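Local coordinates for glycosyl hydrolase, family 38 (Enterococcus faecalis, PDB 5KBP), which probably hydrolyses alpha-mannosidic linkages, as expected of a metal-dependent family 38 glycoside hydrolase, at residues Glu178-Thr183 and Arg888-Arg893. Residues are numbered along the deposited sequence; the frame is centred on the assembly and turned at random.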
ATOM      1  N   GLU A 178     -15.341  12.090 -35.464  1.00 52.89           N
ATOM      2  CA  GLU A 178     -14.751  13.403 -35.677  1.00 52.74           C
ATOM      3  C   GLU A 178     -14.756  14.180 -34.368  1.00 52.11           C
ATOM      4  O   GLU A 178     -15.799  14.299 -33.717  1.00 53.62           O
ATOM      5  CB  GLU A 178     -15.514  14.169 -36.760  1.00 56.84           C
ATOM      6  CG  GLU A 178     -14.969  15.555 -37.050  1.00 65.88           C
ATOM      7  CD  GLU A 178     -15.675  16.222 -38.215  1.00 79.24           C
ATOM      8  OE1 GLU A 178     -16.274  15.502 -39.042  1.00 80.76           O
ATOM      9  OE2 GLU A 178     -15.635  17.467 -38.300  1.00 82.93           O
ATOM     10  N   GLY A 179     -13.592  14.704 -33.985  1.00 53.73           N
ATOM     11  CA  GLY A 179     -13.481  15.482 -32.776  1.00 53.69           C
ATOM     12  C   GLY A 179     -13.857  16.930 -32.994  1.00 54.02           C
ATOM     13  O   GLY A 179     -14.225  17.361 -34.095  1.00 57.19           O
ATOM     14  N   PRO A 180     -13.766  17.717 -31.916  1.00 52.36           N
ATOM     15  CA  PRO A 180     -14.094  19.147 -32.027  1.00 53.14           C
ATOM     16  C   PRO A 180     -13.140  19.922 -32.918  1.00 56.43           C
ATOM     17  O   PRO A 180     -13.530  20.974 -33.442  1.00 53.30           O
ATOM     18  CB  PRO A 180     -14.029  19.636 -30.574  1.00 49.46           C
ATOM     19  CG  PRO A 180     -13.110  18.675 -29.896  1.00 52.16           C
ATOM     20  CD  PRO A 180     -13.354  17.345 -30.553  1.00 52.20           C
ATOM     21  N   ASP A 181     -11.912  19.447 -33.108  1.00 60.27           N
ATOM     22  CA  ASP A 181     -10.963  20.079 -34.015  1.00 60.33           C
ATOM     23  C   ASP A 181     -11.079  19.554 -35.439  1.00 59.11           C
ATOM     24  O   ASP A 181     -10.168  19.775 -36.243  1.00 49.44           O
ATOM     25  CB  ASP A 181      -9.534  19.878 -33.510  1.00 62.52           C
ATOM     26  CG  ASP A 181      -9.074  18.441 -33.630  1.00 67.50           C
ATOM     27  OD1 ASP A 181      -9.880  17.530 -33.348  1.00 69.03           O
ATOM     28  OD2 ASP A 181      -7.909  18.222 -34.022  1.00 68.52           O
ATOM     29  N   GLN A 182     -12.169  18.855 -35.758  1.00 64.39           N
ATOM     30  CA  GLN A 182     -12.449  18.248 -37.057  1.00 55.51           C
ATOM     31  C   GLN A 182     -11.490  17.115 -37.406  1.00 54.91           C
ATOM     32  O   GLN A 182     -11.519  16.618 -38.539  1.00 59.68           O
ATOM     33  CB  GLN A 182     -12.453  19.285 -38.187  1.00 50.15           C
ATOM     34  CG  GLN A 182     -13.490  20.385 -38.003  1.00 60.48           C
ATOM     35  CD  GLN A 182     -13.718  21.192 -39.265  1.00 75.14           C
ATOM     36  OE1 GLN A 182     -13.745  22.423 -39.233  1.00 83.25           O
ATOM     37  NE2 GLN A 182     -13.892  20.502 -40.386  1.00 76.06           N
ATOM     38  N   THR A 183     -10.643  16.689 -36.471  1.00 55.05           N
ATOM     39  CA  THR A 183      -9.850  15.485 -36.683  1.00 54.86           C
ATOM     40  C   THR A 183     -10.767  14.268 -36.687  1.00 53.48           C
ATOM     41  O   THR A 183     -11.654  14.137 -35.840  1.00 49.23           O
ATOM     42  CB  THR A 183      -8.781  15.342 -35.598  1.00 54.57           C
ATOM     43  OG1 THR A 183      -7.923  16.490 -35.615  1.00 62.91           O
ATOM     44  CG2 THR A 183      -7.941  14.093 -35.836  1.00 47.71           C
ATOM     45  N   ARG A 888      -4.908  26.251 -34.209  1.00 59.37           N
ATOM     46  CA  ARG A 888      -6.194  25.886 -34.773  1.00 56.89           C
ATOM     47  C   ARG A 888      -7.210  25.625 -33.661  1.00 58.98           C
ATOM     48  O   ARG A 888      -6.836  25.366 -32.515  1.00 58.24           O
ATOM     49  CB  ARG A 888      -6.041  24.661 -35.672  1.00 62.44           C
ATOM     50  CG  ARG A 888      -5.186  24.923 -36.903  1.00 72.36           C
ATOM     51  CD  ARG A 888      -5.207  23.750 -37.866  1.00 86.16           C
ATOM     52  NE  ARG A 888      -4.570  22.564 -37.305  1.00 95.16           N
ATOM     53  CZ  ARG A 888      -3.266  22.313 -37.378  1.00 98.57           C
ATOM     54  NH1 ARG A 888      -2.770  21.208 -36.841  1.00 99.29           N
ATOM     55  NH2 ARG A 888      -2.457  23.170 -37.985  1.00 94.21           N
ATOM     56  N   PRO A 889      -8.504  25.713 -33.973  1.00 59.25           N
ATOM     57  CA  PRO A 889      -9.531  25.487 -32.946  1.00 60.21           C
ATOM     58  C   PRO A 889      -9.410  24.110 -32.308  1.00 62.80           C
ATOM     59  O   PRO A 889      -9.365  23.087 -32.996  1.00 56.15           O
ATOM     60  CB  PRO A 889     -10.848  25.634 -33.720  1.00 60.39           C
ATOM     61  CG  PRO A 889     -10.472  25.595 -35.174  1.00 56.22           C
ATOM     62  CD  PRO A 889      -9.097  26.163 -35.242  1.00 57.10           C
ATOM     63  N   PHE A 890      -9.353  24.100 -30.974  1.00 67.22           N
ATOM     64  CA  PHE A 890      -9.277  22.874 -30.179  1.00 65.15           C
ATOM     65  C   PHE A 890      -8.035  22.053 -30.512  1.00 61.91           C
ATOM     66  O   PHE A 890      -8.015  20.834 -30.325  1.00 58.41           O
ATOM     67  CB  PHE A 890     -10.539  22.022 -30.345  1.00 69.21           C
ATOM     68  CG  PHE A 890     -11.815  22.763 -30.057  1.00 70.77           C
ATOM     69  CD1 PHE A 890     -12.170  23.077 -28.757  1.00 72.95           C
ATOM     70  CD2 PHE A 890     -12.663  23.136 -31.087  1.00 67.58           C
ATOM     71  CE1 PHE A 890     -13.345  23.757 -28.488  1.00 71.26           C
ATOM     72  CE2 PHE A 890     -13.839  23.814 -30.825  1.00 66.89           C
ATOM     73  CZ  PHE A 890     -14.180  24.125 -29.524  1.00 67.90           C
ATOM     74  N   GLU A 891      -6.987  22.709 -31.003  1.00 58.68           N
ATOM     75  CA  GLU A 891      -5.751  22.011 -31.319  1.00 51.23           C
ATOM     76  C   GLU A 891      -4.933  21.781 -30.055  1.00 46.18           C
ATOM     77  O   GLU A 891      -4.837  22.657 -29.193  1.00 48.68           O
ATOM     78  CB  GLU A 891      -4.921  22.803 -32.330  1.00 52.46           C
ATOM     79  CG  GLU A 891      -3.709  22.043 -32.848  1.00 59.32           C
ATOM     80  CD  GLU A 891      -2.690  22.944 -33.516  1.00 64.11           C
ATOM     81  OE1 GLU A 891      -1.490  22.813 -33.200  1.00 57.63           O
ATOM     82  OE2 GLU A 891      -3.088  23.780 -34.352  1.00 63.24           O
ATOM     83  N   ILE A 892      -4.351  20.592 -29.949  1.00 44.53           N
ATOM     84  CA  ILE A 892      -3.408  20.263 -28.888  1.00 40.17           C
ATOM     85  C   ILE A 892      -2.017  20.390 -29.498  1.00 49.25           C
ATOM     86  O   ILE A 892      -1.561  19.503 -30.226  1.00 55.99           O
ATOM     87  CB  ILE A 892      -3.651  18.864 -28.318  1.00 45.84           C
ATOM     88  CG1 ILE A 892      -5.118  18.694 -27.919  1.00 46.45           C
ATOM     89  CG2 ILE A 892      -2.746  18.621 -27.122  1.00 38.07           C
ATOM     90  CD1 ILE A 892      -5.487  17.263 -27.592  1.00 38.89           C
ATOM     91  N   ARG A 893      -1.340  21.496 -29.212  1.00 51.21           N
ATOM     92  CA  ARG A 893      -0.040  21.780 -29.801  1.00 51.84           C
ATOM     93  C   ARG A 893       1.073  21.464 -28.810  1.00 53.67           C
ATOM     94  O   ARG A 893       0.974  21.782 -27.622  1.00 50.77           O
ATOM     95  CB  ARG A 893       0.050  23.243 -30.241  1.00 48.87           C
ATOM     96  CG  ARG A 893       1.343  23.595 -30.957  1.00 54.12           C
ATOM     97  CD  ARG A 893       1.231  24.920 -31.688  1.00 53.00           C
ATOM     98  NE  ARG A 893       0.294  24.855 -32.806  1.00 54.05           N
ATOM     99  CZ  ARG A 893       0.041  25.869 -33.626  1.00 60.66           C
ATOM    100  NH1 ARG A 893       0.654  27.033 -33.453  1.00 73.12           N
ATOM    101  NH2 ARG A 893      -0.826  25.723 -34.618  1.00 53.82           N
TER
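Two beta turns from distant parts of the chain meet corner to corner, joined by a CH-pi contact and carbon-to-oxygen approaches rather than by any polar bond. Pro180 lays CB over one face of the Phe890 ring, 4.0 Å from the centroid and 21° off the ring normal, displaced toward the rim on the side of CD2. The carbonyl of the same proline bears on that rim, its O atom 3.3 Å from CD2 of Phe890. Setting CG anti to the carbonyl carbon (chi1 -54°) brings the Phe890 ring against the proline. Alongside, CB of Asp181 sits 3.3 Å from the backbone O of Pro889, and the CA atoms of Asp181 and Phe890 come within 5.0 Å.

Each corner is braced partly by bonds within its own segment. Residues Gly179-Gln182 form a type I turn, whose Asp181 carboxylate folds back on Thr183, OD1 accepting a weak bond from the backbone N. Residues Arg888-Glu891 form a type II turn with Phe890 at positive phi (60°). Here Glu891 OE2 accepts from the backbone N of Arg888 (3.1 Å) and from Arg893 NH2, and OE1 receives Arg893 NE at 2.7 Å, a side-on, two-nitrogen grip that ties the turn to the strand that follows. Gln135 and Gln138 add outside support, both donating to the Phe890 carbonyl and linking this turn to the start of helix 136-141.

Only 176 Å² is buried, at the surface and away from the calcium-binding residues Phe253 and Tyr256. The contact joins the hairpin connection between antiparallel strands 174-178 and 184-189 of the N-terminal family 38 domain to the turn leading into strand 892-897 of the C-terminal beta-sandwich domain, a turn-to-turn interdomain packing.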